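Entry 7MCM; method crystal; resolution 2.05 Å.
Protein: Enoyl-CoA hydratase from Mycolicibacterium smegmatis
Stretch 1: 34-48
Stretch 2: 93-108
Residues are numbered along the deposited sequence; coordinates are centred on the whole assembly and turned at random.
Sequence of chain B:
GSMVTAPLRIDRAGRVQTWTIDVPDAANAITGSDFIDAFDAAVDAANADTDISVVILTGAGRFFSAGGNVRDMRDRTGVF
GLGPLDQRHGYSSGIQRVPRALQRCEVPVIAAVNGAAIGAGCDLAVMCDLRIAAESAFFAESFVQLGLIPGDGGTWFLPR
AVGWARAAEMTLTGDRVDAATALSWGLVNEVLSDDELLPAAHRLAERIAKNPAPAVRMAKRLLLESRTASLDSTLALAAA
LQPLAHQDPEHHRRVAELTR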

# COMPACT_ATOMS: atom_id res chain seq x y z
N ASP B 34 8.45 32.86 -9.40
CA ASP B 34 7.89 33.84 -8.46
C ASP B 34 6.59 33.35 -7.86
O ASP B 34 6.38 33.44 -6.64
CB ASP B 34 7.68 35.19 -9.14
CG ASP B 34 8.97 35.94 -9.32
OD1 ASP B 34 9.93 35.67 -8.56
OD2 ASP B 34 9.02 36.80 -10.22
N PHE B 35 5.67 32.86 -8.69
CA PHE B 35 4.41 32.37 -8.15
C PHE B 35 4.63 31.19 -7.22
O PHE B 35 4.02 31.11 -6.14
CB PHE B 35 3.44 31.97 -9.26
CG PHE B 35 2.16 31.41 -8.73
CD1 PHE B 35 2.04 30.06 -8.44
CD2 PHE B 35 1.09 32.25 -8.43
CE1 PHE B 35 0.87 29.56 -7.89
CE2 PHE B 35 -0.08 31.75 -7.90
CZ PHE B 35 -0.19 30.41 -7.63
N ILE B 36 5.46 30.24 -7.64
CA ILE B 36 5.69 29.04 -6.83
C ILE B 36 6.21 29.42 -5.45
O ILE B 36 5.72 28.93 -4.43
CB ILE B 36 6.63 28.07 -7.57
CG1 ILE B 36 5.98 27.62 -8.88
CG2 ILE B 36 6.95 26.87 -6.68
CD1 ILE B 36 6.88 26.80 -9.82
N ASP B 37 7.18 30.35 -5.41
CA ASP B 37 7.71 30.83 -4.13
C ASP B 37 6.62 31.45 -3.26
O ASP B 37 6.58 31.22 -2.05
CB ASP B 37 8.83 31.85 -4.38
CG ASP B 37 10.09 31.22 -4.94
OD1 ASP B 37 10.26 29.99 -4.82
OD2 ASP B 37 10.91 31.97 -5.51
N ALA B 38 5.74 32.26 -3.86
CA ALA B 38 4.66 32.90 -3.10
C ALA B 38 3.66 31.87 -2.59
O ALA B 38 3.11 32.01 -1.50
CB ALA B 38 3.96 33.93 -3.98
N PHE B 39 3.38 30.84 -3.40
CA PHE B 39 2.45 29.80 -2.98
C PHE B 39 3.03 29.02 -1.81
O PHE B 39 2.33 28.77 -0.82
CB PHE B 39 2.13 28.90 -4.17
CG PHE B 39 0.92 28.02 -3.97
CD1 PHE B 39 -0.36 28.52 -4.16
CD2 PHE B 39 1.08 26.70 -3.60
CE1 PHE B 39 -1.47 27.71 -3.97
CE2 PHE B 39 -0.04 25.88 -3.40
CZ PHE B 39 -1.31 26.39 -3.59
N ASP B 40 4.31 28.65 -1.88
CA ASP B 40 4.99 28.07 -0.73
C ASP B 40 4.82 28.94 0.51
O ASP B 40 4.42 28.46 1.57
CB ASP B 40 6.48 27.88 -1.03
CG ASP B 40 6.81 26.51 -1.57
OD1 ASP B 40 6.06 25.54 -1.29
OD2 ASP B 40 7.82 26.39 -2.29
N ALA B 41 5.13 30.24 0.38
CA ALA B 41 5.07 31.13 1.54
C ALA B 41 3.65 31.24 2.09
O ALA B 41 3.45 31.24 3.31
CB ALA B 41 5.61 32.51 1.17
N ALA B 42 2.65 31.32 1.21
CA ALA B 42 1.26 31.46 1.65
C ALA B 42 0.81 30.24 2.44
O ALA B 42 0.14 30.37 3.47
CB ALA B 42 0.35 31.71 0.46
N VAL B 43 1.16 29.04 1.96
CA VAL B 43 0.82 27.83 2.69
C VAL B 43 1.48 27.82 4.06
O VAL B 43 0.84 27.55 5.08
CB VAL B 43 1.20 26.57 1.87
CG1 VAL B 43 1.12 25.31 2.75
CG2 VAL B 43 0.25 26.42 0.70
N ASP B 44 2.78 28.13 4.10
CA ASP B 44 3.47 28.11 5.38
C ASP B 44 2.91 29.16 6.34
O ASP B 44 2.85 28.93 7.55
CB ASP B 44 4.98 28.31 5.17
CG ASP B 44 5.63 27.09 4.55
OD1 ASP B 44 4.97 26.04 4.50
OD2 ASP B 44 6.80 27.18 4.12
N ALA B 45 2.52 30.33 5.82
CA ALA B 45 1.97 31.37 6.69
C ALA B 45 0.58 31.00 7.18
O ALA B 45 0.23 31.30 8.33
CB ALA B 45 1.94 32.71 5.95
N ALA B 46 -0.22 30.37 6.33
CA ALA B 46 -1.55 29.96 6.76
C ALA B 46 -1.48 28.84 7.79
O ALA B 46 -2.23 28.85 8.77
CB ALA B 46 -2.38 29.53 5.54
N ASN B 47 -0.56 27.89 7.62
CA ASN B 47 -0.35 26.86 8.64
C ASN B 47 0.04 27.48 9.98
O ASN B 47 -0.39 27.01 11.04
CB ASN B 47 0.73 25.88 8.21
CG ASN B 47 0.26 24.93 7.15
OD1 ASN B 47 -0.95 24.78 6.92
ND2 ASN B 47 1.20 24.27 6.48
N ALA B 48 0.88 28.52 9.95
CA ALA B 48 1.41 29.08 11.17
C ALA B 48 0.39 29.94 11.90
O ALA B 48 0.49 30.10 13.12
CB ALA B 48 2.68 29.90 10.87
N SER B 93 11.11 18.48 -8.52
CA SER B 93 10.91 19.23 -9.76
C SER B 93 10.10 20.50 -9.48
O SER B 93 9.29 20.53 -8.55
CB SER B 93 10.24 18.34 -10.82
OG SER B 93 10.12 19.01 -12.06
N GLY B 94 10.32 21.54 -10.29
CA GLY B 94 9.78 22.86 -9.97
C GLY B 94 8.27 22.96 -10.01
O GLY B 94 7.65 23.52 -9.10
N ILE B 95 7.64 22.43 -11.07
CA ILE B 95 6.19 22.41 -11.15
C ILE B 95 5.55 21.52 -10.10
O ILE B 95 4.33 21.57 -9.93
CB ILE B 95 5.68 21.93 -12.53
N GLN B 96 6.34 20.72 -9.39
CA GLN B 96 5.80 19.82 -8.38
C GLN B 96 5.83 20.41 -6.98
O GLN B 96 5.28 19.80 -6.05
CB GLN B 96 6.56 18.49 -8.42
CG GLN B 96 6.28 17.69 -9.69
CD GLN B 96 6.93 16.32 -9.70
OE1 GLN B 96 7.70 15.97 -8.81
NE2 GLN B 96 6.61 15.53 -10.73
N ARG B 97 6.41 21.61 -6.81
CA ARG B 97 6.39 22.27 -5.51
C ARG B 97 4.97 22.66 -5.11
O ARG B 97 4.62 22.61 -3.92
CB ARG B 97 7.31 23.49 -5.54
CG ARG B 97 8.78 23.15 -5.50
CD ARG B 97 9.65 24.38 -5.68
NE ARG B 97 9.40 25.39 -4.65
CZ ARG B 97 9.87 26.63 -4.70
NH1 ARG B 97 10.61 27.04 -5.72
NH2 ARG B 97 9.59 27.47 -3.71
N VAL B 98 4.15 23.10 -6.07
CA VAL B 98 2.76 23.47 -5.76
C VAL B 98 1.95 22.30 -5.23
O VAL B 98 1.31 22.45 -4.17
CB VAL B 98 2.11 24.14 -6.98
CG1 VAL B 98 0.58 24.12 -6.86
CG2 VAL B 98 2.61 25.55 -7.14
N PRO B 99 1.92 21.12 -5.88
CA PRO B 99 1.21 19.99 -5.27
C PRO B 99 1.72 19.64 -3.89
O PRO B 99 0.93 19.35 -2.99
CB PRO B 99 1.48 18.84 -6.26
CG PRO B 99 1.87 19.49 -7.51
CD PRO B 99 2.50 20.77 -7.19
N ARG B 100 3.04 19.68 -3.69
CA ARG B 100 3.59 19.33 -2.39
C ARG B 100 3.21 20.38 -1.35
O ARG B 100 3.02 20.04 -0.18
CB ARG B 100 5.11 19.19 -2.49
CG ARG B 100 5.55 18.03 -3.37
CD ARG B 100 7.03 17.72 -3.21
NE ARG B 100 7.45 16.68 -4.13
CZ ARG B 100 7.26 15.38 -3.94
NH1 ARG B 100 6.65 14.92 -2.85
NH2 ARG B 100 7.68 14.51 -4.86
N ALA B 101 3.10 21.65 -1.76
CA ALA B 101 2.66 22.68 -0.82
C ALA B 101 1.22 22.42 -0.36
O ALA B 101 0.92 22.49 0.84
CB ALA B 101 2.79 24.06 -1.46
N LEU B 102 0.33 22.09 -1.30
CA LEU B 102 -1.05 21.81 -0.92
C LEU B 102 -1.13 20.58 -0.04
O LEU B 102 -2.01 20.50 0.83
CB LEU B 102 -1.90 21.65 -2.18
CG LEU B 102 -2.54 22.95 -2.65
CD1 LEU B 102 -3.36 22.68 -3.88
CD2 LEU B 102 -3.40 23.56 -1.54
N GLN B 103 -0.21 19.63 -0.23
CA GLN B 103 -0.16 18.44 0.60
C GLN B 103 0.18 18.76 2.04
O GLN B 103 -0.24 18.03 2.94
CB GLN B 103 0.87 17.45 0.06
CG GLN B 103 0.40 16.56 -1.08
CD GLN B 103 -0.78 15.69 -0.68
OE1 GLN B 103 -1.92 15.93 -1.11
NE2 GLN B 103 -0.52 14.67 0.13
N ARG B 104 0.97 19.79 2.28
CA ARG B 104 1.30 20.17 3.65
C ARG B 104 0.41 21.29 4.17
O ARG B 104 0.56 21.69 5.33
CB ARG B 104 2.78 20.52 3.77
CG ARG B 104 3.15 21.87 3.20
CD ARG B 104 4.60 22.26 3.52
NE ARG B 104 4.90 23.58 2.96
CZ ARG B 104 5.33 23.78 1.72
NH1 ARG B 104 5.57 22.76 0.90
NH2 ARG B 104 5.51 25.02 1.28
N CYS B 105 -0.52 21.79 3.35
CA CYS B 105 -1.45 22.82 3.81
C CYS B 105 -2.48 22.23 4.76
O CYS B 105 -3.27 21.37 4.37
CB CYS B 105 -2.15 23.48 2.63
SG CYS B 105 -3.17 24.90 3.11
N GLU B 106 -2.50 22.74 6.00
CA GLU B 106 -3.36 22.20 7.04
C GLU B 106 -4.78 22.73 6.98
O GLU B 106 -5.66 22.18 7.64
CB GLU B 106 -2.80 22.50 8.42
CG GLU B 106 -1.38 22.06 8.60
CD GLU B 106 -0.86 22.43 9.97
OE1 GLU B 106 -1.67 22.86 10.82
OE2 GLU B 106 0.37 22.30 10.18
N VAL B 107 -5.03 23.81 6.24
CA VAL B 107 -6.37 24.37 6.22
C VAL B 107 -7.06 23.93 4.93
O VAL B 107 -6.40 23.75 3.90
CB VAL B 107 -6.36 25.90 6.39
CG1 VAL B 107 -5.39 26.32 7.50
CG2 VAL B 107 -6.04 26.59 5.12
N PRO B 108 -8.39 23.73 4.97
CA PRO B 108 -9.13 23.43 3.74
C PRO B 108 -8.99 24.55 2.71
O PRO B 108 -8.96 25.73 3.06
CB PRO B 108 -10.58 23.30 4.21
CG PRO B 108 -10.53 23.21 5.69
CD PRO B 108 -9.22 23.71 6.17
O HOH W 1 6.31 22.97 -1.90

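Residues 34-48 are helical throughout, and the second stretch is helical through its middle, around Val-98 to Gln-103. The two helices run nearly parallel, at 4°, with axes 9.4 Å apart at closest approach. Together the stretches bury 859 Å².

Phe-35 brings its ring edge to Val-98, with Phe-35 CE1 4.4 Å from Val-98 CG2. Ile-36 points toward the second stretch. Its CD1 lies 3.4 Å from Gly-94 O, and its CG2 covers one face of the Arg-97 guanidinium. The edge of that guanidinium stays free for acids. Asp-37 starts away from the partner, but its carboxylate returns to form a salt bridge, OD1 to Arg-97 NH2 at 2.8 Å.

Phe-39 fills the apolar centre. Its CD2 is 3.8 Å from Ala-101 CB, and its CZ is 3.8 Å from Leu-102 CG, both near the ring plane.

Asp-40 links two arginines, one through each carboxylate oxygen. Asp-40 OD2 accepts from Arg-97 NH2 at 2.5 Å, and Asp-40 OD1 accepts from Arg-104 NH2 at 2.7 Å. A water donates to Asp-40 OD1 and to Arg-97 O and accepts from Arg-104 NH1, tying side chains to backbone.

Val-43 CG2 lies 4.1 Å from the small side chain of Ala-101, at CB. Val-43 also packs its CG1 3.7 Å from Cys-105 CB. One turn after Asp-40, Asp-44 OD1 takes a hydrogen bond from Arg-104 NE at 2.9 Å. Arg-104 therefore bridges two acids on the same helix, and opposite charges line this flank of the contact.

Ala-46 makes a looser contact, its O 4.2 Å from Val-107 CG1. Asn-47 closes the contact with its amide. Asn-47 ND2 donates to Arg-104 O at 2.9 Å, while Asn-47 OD1 accepts from Glu-106 N at 2.7 Å. Both partners are backbone atoms, so one side chain holds the chain as it leaves the helical region.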